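PDB 3UCX: short chain dehydrogenase from Mycobacterium smegmatis, which is probably an oxidoreductase of the short-chain dehydrogenase family, built on a Rossmann-type fold, with a substrate that remains undefined. Local coordinates for residues 8-12 / 240-246; 132-136 / 178-183. One frame throughout, in Å; residues are numbered along the deposited sequence.

Contact 1 (8-12 / 240-246); sequences LLTDK and LFMASDL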
ATOM      1  N   LEU A   8     -23.409  18.759  11.702  1.00 34.96           N
ATOM      2  CA  LEU A   8     -22.887  17.397  11.425  1.00 33.15           C
ATOM      3  C   LEU A   8     -23.132  16.400  12.567  1.00 31.89           C
ATOM      4  O   LEU A   8     -23.250  15.202  12.317  1.00 31.54           O
ATOM      5  CB  LEU A   8     -21.385  17.409  11.142  1.00 34.53           C
ATOM      6  CG  LEU A   8     -20.874  17.548   9.708  1.00 37.14           C
ATOM      7  CD1 LEU A   8     -19.346  17.586   9.692  1.00 37.07           C
ATOM      8  CD2 LEU A   8     -21.405  16.415   8.847  1.00 36.02           C
ATOM      9  N   LEU A   9     -23.197  16.890  13.806  1.00 28.28           N
ATOM     10  CA  LEU A   9     -23.210  16.021  14.990  1.00 26.82           C
ATOM     11  C   LEU A   9     -24.333  16.367  15.949  1.00 26.75           C
ATOM     12  O   LEU A   9     -24.235  16.138  17.158  1.00 26.06           O
ATOM     13  CB  LEU A   9     -21.857  16.095  15.707  1.00 25.42           C
ATOM     14  CG  LEU A   9     -20.612  15.693  14.911  1.00 24.92           C
ATOM     15  CD1 LEU A   9     -19.373  15.994  15.736  1.00 23.95           C
ATOM     16  CD2 LEU A   9     -20.637  14.203  14.521  1.00 24.82           C
ATOM     17  N   THR A  10     -25.424  16.900  15.395  1.00 27.81           N
ATOM     18  CA  THR A  10     -26.544  17.362  16.187  1.00 28.38           C
ATOM     19  C   THR A  10     -27.066  16.265  17.107  1.00 28.73           C
ATOM     20  O   THR A  10     -27.364  15.165  16.650  1.00 29.46           O
ATOM     21  CB  THR A  10     -27.712  17.829  15.300  1.00 29.52           C
ATOM     22  OG1 THR A  10     -27.292  18.960  14.516  1.00 30.73           O
ATOM     23  CG2 THR A  10     -28.887  18.202  16.168  1.00 30.61           C
ATOM     24  N   ASP A  11     -27.129  16.604  18.395  1.00 28.46           N
ATOM     25  CA  ASP A  11     -27.573  15.748  19.486  1.00 30.81           C
ATOM     26  C   ASP A  11     -26.816  14.415  19.646  1.00 28.31           C
ATOM     27  O   ASP A  11     -27.333  13.472  20.224  1.00 29.84           O
ATOM     28  CB  ASP A  11     -29.092  15.526  19.436  1.00 33.40           C
ATOM     29  CG  ASP A  11     -29.877  16.782  19.770  1.00 36.26           C
ATOM     30  OD1 ASP A  11     -29.341  17.722  20.416  1.00 36.98           O
ATOM     31  OD2 ASP A  11     -31.052  16.820  19.383  1.00 39.37           O
ATOM     32  N   LYS A  12     -25.584  14.373  19.165  1.00 26.13           N
ATOM     33  CA  LYS A  12     -24.707  13.233  19.385  0.70 24.97           C
ATOM     34  C   LYS A  12     -23.833  13.493  20.592  1.00 23.11           C
ATOM     35  O   LYS A  12     -23.566  14.633  20.924  1.00 22.54           O
ATOM     36  CB  LYS A  12     -23.854  12.999  18.145  0.70 26.27           C
ATOM     37  CG  LYS A  12     -24.718  12.694  16.935  0.70 28.20           C
ATOM     38  CD  LYS A  12     -24.070  11.792  15.911  0.70 28.32           C
ATOM     39  CE  LYS A  12     -25.147  11.149  15.041  0.70 29.36           C
ATOM     40  NZ  LYS A  12     -24.685  10.980  13.644  0.70 28.27           N
ATOM     41  N   LEU A 240     -14.197  15.091  12.079  1.00 15.57           N
ATOM     42  CA  LEU A 240     -15.653  15.310  12.118  1.00 16.54           C
ATOM     43  C   LEU A 240     -16.390  14.570  11.007  1.00 15.48           C
ATOM     44  O   LEU A 240     -17.430  13.937  11.268  1.00 15.45           O
ATOM     45  CB  LEU A 240     -15.993  16.800  12.083  1.00 18.56           C
ATOM     46  CG  LEU A 240     -16.109  17.464  13.463  1.00 21.27           C
ATOM     47  CD1 LEU A 240     -14.806  17.366  14.256  1.00 22.84           C
ATOM     48  CD2 LEU A 240     -16.503  18.915  13.233  1.00 24.81           C
ATOM     49  N   PHE A 241     -15.858  14.614   9.783  1.00 14.57           N
ATOM     50  CA  PHE A 241     -16.447  13.881   8.661  1.00 14.77           C
ATOM     51  C   PHE A 241     -16.546  12.384   8.974  1.00 14.54           C
ATOM     52  O   PHE A 241     -17.632  11.797   8.884  1.00 14.33           O
ATOM     53  CB  PHE A 241     -15.632  14.080   7.380  1.00 15.34           C
ATOM     54  CG  PHE A 241     -15.959  13.109   6.292  1.00 15.21           C
ATOM     55  CD1 PHE A 241     -17.130  13.214   5.581  1.00 16.70           C
ATOM     56  CD2 PHE A 241     -15.108  12.078   6.003  1.00 15.90           C
ATOM     57  CE1 PHE A 241     -17.435  12.305   4.561  1.00 16.27           C
ATOM     58  CE2 PHE A 241     -15.398  11.161   5.006  1.00 16.15           C
ATOM     59  CZ  PHE A 241     -16.573  11.287   4.287  1.00 16.09           C
ATOM     60  N   MET A 242     -15.415  11.800   9.376  1.00 14.48           N
ATOM     61  CA  MET A 242     -15.356  10.368   9.708  1.00 14.65           C
ATOM     62  C   MET A 242     -16.265   9.991  10.882  1.00 14.20           C
ATOM     63  O   MET A 242     -16.783   8.874  10.927  1.00 13.75           O
ATOM     64  CB  MET A 242     -13.925   9.955  10.040  1.00 15.36           C
ATOM     65  CG  MET A 242     -13.012   9.823   8.836  1.00 16.15           C
ATOM     66  SD  MET A 242     -13.585   8.508   7.730  1.00 18.37           S
ATOM     67  CE  MET A 242     -12.078   8.124   6.830  1.00 16.97           C
ATOM     68  N   ALA A 243     -16.446  10.917  11.828  1.00 14.31           N
ATOM     69  CA  ALA A 243     -17.334  10.701  12.985  1.00 14.82           C
ATOM     70  C   ALA A 243     -18.812  10.811  12.631  1.00 15.31           C
ATOM     71  O   ALA A 243     -19.669  10.294  13.354  1.00 16.37           O
ATOM     72  CB  ALA A 243     -16.995  11.684  14.107  1.00 14.34           C
ATOM     73  N   SER A 244     -19.118  11.471  11.524  1.00 15.59           N
ATOM     74  CA  SER A 244     -20.465  11.822  11.161  1.00 16.54           C
ATOM     75  C   SER A 244     -21.136  10.798  10.266  1.00 17.69           C
ATOM     76  O   SER A 244     -20.495   9.941   9.668  1.00 16.72           O
ATOM     77  CB  SER A 244     -20.456  13.165  10.408  1.00 16.50           C
ATOM     78  OG  SER A 244     -20.133  12.949   9.041  1.00 16.09           O
ATOM     79  N   ASP A 245     -22.444  10.960  10.087  1.00 20.58           N
ATOM     80  CA  ASP A 245     -23.207  10.126   9.146  1.00 23.19           C
ATOM     81  C   ASP A 245     -22.916  10.353   7.662  1.00 23.24           C
ATOM     82  O   ASP A 245     -23.306   9.525   6.829  1.00 24.25           O
ATOM     83  CB  ASP A 245     -24.709  10.247   9.450  1.00 27.22           C
ATOM     84  CG  ASP A 245     -25.077   9.629  10.790  1.00 29.14           C
ATOM     85  OD1 ASP A 245     -24.431   8.648  11.227  1.00 32.74           O
ATOM     86  OD2 ASP A 245     -26.023  10.121  11.431  1.00 36.59           O
ATOM     87  N   LEU A 246     -22.197  11.425   7.315  1.00 21.41           N
ATOM     88  CA  LEU A 246     -21.666  11.569   5.961  1.00 21.06           C
ATOM     89  C   LEU A 246     -20.740  10.382   5.632  1.00 19.49           C
ATOM     90  O   LEU A 246     -20.543  10.052   4.468  1.00 19.71           O
ATOM     91  CB  LEU A 246     -20.870  12.867   5.767  1.00 22.43           C
ATOM     92  CG  LEU A 246     -21.547  14.254   5.728  1.00 23.67           C
ATOM     93  CD1 LEU A 246     -20.506  15.363   5.863  1.00 23.59           C
ATOM     94  CD2 LEU A 246     -22.335  14.444   4.441  1.00 23.92           C
TER
HETATM   95  O   HOH W   1     -23.935  12.861  11.512  1.00 27.06           O
HETATM   96  O   HOH W   2     -22.157  10.017  13.829  1.00 33.08           O
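The carboxylate of D245 is the flat group that meets K12: the ammonium nitrogen stands over one face of it, with K12 NZ 2.7 Å from D245 OD2 and 62° out of the carboxylate plane. This salt bridge ties the loop entering strand 13-17, the first strand of the Rossmann-type sheet, to the turn that follows helix 232-243. A long lysine suits the place, because its chain can cross from the loop to the helix end and bend at chi4 (145°) to bring NZ over the acid. Two waters also take hydrogen bonds from the same nitrogen. One of them donates to L8 O at 2.6 Å and accepts from D245 N; the other donates to A243 O, a carbonyl in the last turn of the helix. In the conformer described, one of two modelled for K12, NZ is held by one carboxylate oxygen and two waters, which serve both segments.

Beside this polar bridge the contact is apolar. L8 forks over the helix end: CD1 reaches CB of L240 at 4.2 Å, while CD2 lies against L246, whose side chain it crosses at about a right angle. L9 sends CD1 toward L240 and CD2 to the backbone of S244, 4.1 Å from S244 CA, and packs on C31 of helix 23-33 as well. Branched leucines fill these positions since each can touch two neighbours at once. Next to L240 in the same turn, the ring of F241 stacks on F241 of the second subunit.

S244 is the first residue past the helix, and its small hydroxyl folds back on the chain. With chi1 at 82°, OG sits between backbone N and carbonyl carbon and donates to F241 O at 2.8 Å, an oxygen that also accepts from S244 N.

Contact 2 (132-136 / 178-183); sequences TPALE and LGEKGI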
ATOM      1  N   THR A 132     -17.783   0.002  23.907  1.00 13.13           N
ATOM      2  CA  THR A 132     -18.411  -0.853  22.904  1.00 12.93           C
ATOM      3  C   THR A 132     -19.910  -1.036  23.170  1.00 13.06           C
ATOM      4  O   THR A 132     -20.708  -0.934  22.226  1.00 13.12           O
ATOM      5  CB  THR A 132     -17.669  -2.185  22.706  1.00 13.16           C
ATOM      6  OG1 THR A 132     -16.422  -1.944  22.042  1.00 13.06           O
ATOM      7  CG2 THR A 132     -18.505  -3.218  21.899  1.00 13.24           C
ATOM      8  N   PRO A 133     -20.315  -1.261  24.443  1.00 13.22           N
ATOM      9  CA  PRO A 133     -21.735  -1.406  24.660  1.00 13.53           C
ATOM     10  C   PRO A 133     -22.557  -0.176  24.242  1.00 13.47           C
ATOM     11  O   PRO A 133     -23.622  -0.310  23.608  1.00 13.43           O
ATOM     12  CB  PRO A 133     -21.825  -1.683  26.171  1.00 13.92           C
ATOM     13  CG  PRO A 133     -20.557  -2.394  26.475  1.00 13.96           C
ATOM     14  CD  PRO A 133     -19.539  -1.684  25.626  1.00 13.55           C
ATOM     15  N   ALA A 134     -22.045   1.005  24.554  1.00 13.37           N
ATOM     16  CA  ALA A 134     -22.684   2.245  24.143  1.00 13.60           C
ATOM     17  C   ALA A 134     -22.712   2.394  22.630  1.00 13.13           C
ATOM     18  O   ALA A 134     -23.755   2.684  22.063  1.00 13.91           O
ATOM     19  CB  ALA A 134     -22.018   3.443  24.805  1.00 13.32           C
ATOM     20  N   LEU A 135     -21.587   2.149  21.973  1.00 13.04           N
ATOM     21  CA  LEU A 135     -21.504   2.242  20.515  1.00 12.96           C
ATOM     22  C   LEU A 135     -22.339   1.210  19.784  1.00 13.28           C
ATOM     23  O   LEU A 135     -22.825   1.499  18.684  1.00 13.03           O
ATOM     24  CB  LEU A 135     -20.049   2.144  20.069  1.00 12.61           C
ATOM     25  CG  LEU A 135     -19.190   3.326  20.501  1.00 12.69           C
ATOM     26  CD1 LEU A 135     -17.729   2.971  20.273  1.00 13.16           C
ATOM     27  CD2 LEU A 135     -19.582   4.607  19.775  1.00 12.77           C
ATOM     28  N   GLU A 136     -22.553   0.035  20.388  1.00 14.35           N
ATOM     29  CA  GLU A 136     -23.435  -0.975  19.792  1.00 15.74           C
ATOM     30  C   GLU A 136     -24.847  -0.429  19.695  1.00 15.84           C
ATOM     31  O   GLU A 136     -25.512  -0.606  18.669  1.00 16.29           O
ATOM     32  CB  GLU A 136     -23.509  -2.303  20.586  1.00 17.56           C
ATOM     33  CG  GLU A 136     -22.233  -3.086  20.680  1.00 20.01           C
ATOM     34  CD  GLU A 136     -22.389  -4.419  21.419  1.00 22.34           C
ATOM     35  OE1 GLU A 136     -23.510  -4.784  21.760  1.00 24.34           O
ATOM     36  OE2 GLU A 136     -21.378  -5.098  21.670  1.00 26.60           O
ATOM     37  N   LEU A 178     -15.899  -5.073  14.931  1.00 13.74           N
ATOM     38  CA  LEU A 178     -17.007  -4.309  15.432  1.00 14.06           C
ATOM     39  C   LEU A 178     -18.040  -3.999  14.338  1.00 14.37           C
ATOM     40  O   LEU A 178     -19.146  -3.610  14.659  1.00 14.16           O
ATOM     41  CB  LEU A 178     -16.527  -3.034  16.110  1.00 14.13           C
ATOM     42  CG  LEU A 178     -15.513  -3.164  17.246  1.00 14.23           C
ATOM     43  CD1 LEU A 178     -15.154  -1.788  17.795  1.00 14.37           C
ATOM     44  CD2 LEU A 178     -16.094  -4.074  18.343  1.00 14.82           C
ATOM     45  N   GLY A 179     -17.679  -4.199  13.063  1.00 15.01           N
ATOM     46  CA  GLY A 179     -18.584  -3.942  11.944  1.00 15.75           C
ATOM     47  C   GLY A 179     -19.880  -4.758  11.985  1.00 17.52           C
ATOM     48  O   GLY A 179     -20.921  -4.288  11.583  1.00 17.08           O
ATOM     49  N   GLU A 180     -19.836  -5.965  12.509  1.00 20.35           N
ATOM     50  CA  GLU A 180     -21.078  -6.734  12.608  1.00 24.38           C
ATOM     51  C   GLU A 180     -22.066  -6.173  13.623  1.00 23.73           C
ATOM     52  O   GLU A 180     -23.275  -6.387  13.488  1.00 26.33           O
ATOM     53  CB  GLU A 180     -20.822  -8.223  12.840  1.00 30.04           C
ATOM     54  CG  GLU A 180     -21.039  -8.990  11.539  1.00 34.62           C
ATOM     55  CD  GLU A 180     -20.871 -10.487  11.693  1.00 40.19           C
ATOM     56  OE1 GLU A 180     -20.589 -10.949  12.828  1.00 47.45           O
ATOM     57  OE2 GLU A 180     -21.021 -11.193  10.672  1.00 46.34           O
ATOM     58  N   LYS A 181     -21.573  -5.382  14.566  1.00 20.83           N
ATOM     59  CA  LYS A 181     -22.439  -4.627  15.462  1.00 21.20           C
ATOM     60  C   LYS A 181     -22.859  -3.260  14.899  1.00 19.05           C
ATOM     61  O   LYS A 181     -23.552  -2.508  15.568  1.00 19.10           O
ATOM     62  CB  LYS A 181     -21.713  -4.402  16.758  1.00 21.67           C
ATOM     63  CG  LYS A 181     -21.328  -5.671  17.469  1.00 24.09           C
ATOM     64  CD  LYS A 181     -20.524  -5.209  18.662  1.00 25.46           C
ATOM     65  CE  LYS A 181     -19.471  -6.176  19.101  1.00 25.96           C
ATOM     66  NZ  LYS A 181     -19.983  -6.868  20.267  1.00 24.80           N
ATOM     67  N   GLY A 182     -22.431  -2.950  13.678  1.00 17.33           N
ATOM     68  CA  GLY A 182     -22.764  -1.704  13.017  1.00 16.54           C
ATOM     69  C   GLY A 182     -21.895  -0.544  13.466  1.00 15.57           C
ATOM     70  O   GLY A 182     -22.254   0.607  13.203  1.00 15.36           O
ATOM     71  N   ILE A 183     -20.771  -0.828  14.134  1.00 13.88           N
ATOM     72  CA  ILE A 183     -19.863   0.222  14.627  1.00 13.57           C
ATOM     73  C   ILE A 183     -18.775   0.450  13.554  1.00 13.00           C
ATOM     74  O   ILE A 183     -18.146  -0.505  13.128  1.00 13.04           O
ATOM     75  CB  ILE A 183     -19.187  -0.161  15.961  1.00 13.10           C
ATOM     76  CG1 ILE A 183     -20.246  -0.360  17.076  1.00 13.34           C
ATOM     77  CG2 ILE A 183     -18.161   0.874  16.404  1.00 12.56           C
ATOM     78  CD1 ILE A 183     -19.664  -1.083  18.281  1.00 13.88           C
TER
HETATM   79  O   HOH W   3     -25.387  -2.889  17.218  1.00 27.08           O
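I183 lays its CD1 methyl over the last residues of segment 132-136, 3.7 Å from L135 CB, with the backbone N of E136 and the CG of E136 also near that methyl. It stands just after the Schellman motif that closes helix 158-179 and leads the chain into strand 184-190 of the Rossmann-type sheet. An isoleucine fits because its longer branch, CG1 anti to the carbonyl carbon (chi1 -62°), reaches across to the helix, bringing CG1 to 3.6 Å from L135 O.

The Schellman turn has its usual glycine: G182 has a phi of 81°, which a residue without CB adopts most easily, and the turn is held by G182 N to G179 O and by I183 N to L178 O. Just before G182, within the same turn, K181 crosses E136 at a slant, so that its aliphatic CD comes within 3.4 Å of E136 CG before the charges meet. T132, one turn earlier on its helix, lets CG2 rest on the K181 chain at CE, while its OG1 hydrogen-bonds to I128 O. L178 brings CD2 to 4.3 Å from T132 OG1, a loose approach.

A water donates to both E136 O and K181 O, the latter at 2.5 Å, linking the two backbones. The charged tie is the salt bridge, between a partly exposed acid and an exposed lysine. E136 is extended beyond CG and K181 bends at chi4, which sets NZ 2.7 Å from E136 OE2, 46° out of the carboxylate plane.

From the N terminus the chain passes first through residues 8-12, enters strand 13-17 and builds the early half of the parallel sheet before it reaches helix 132-138. Contact 2 then closes a short loop: after strand 141-145 and helix 158-179 the chain comes back to 178-183 and goes on into strand 184-190. Contact 1 closes much later, so the smaller loop falls wholly within the larger. One joins the loop before the first strand to the end of helix 232-243 and the residues just after it; the other joins helix 132-138 to the end of helix 158-179 and the turn into strand 184-190. The centres lie about 16 Å apart, the nearest atoms about 9 Å, and both contacts reach the second subunit.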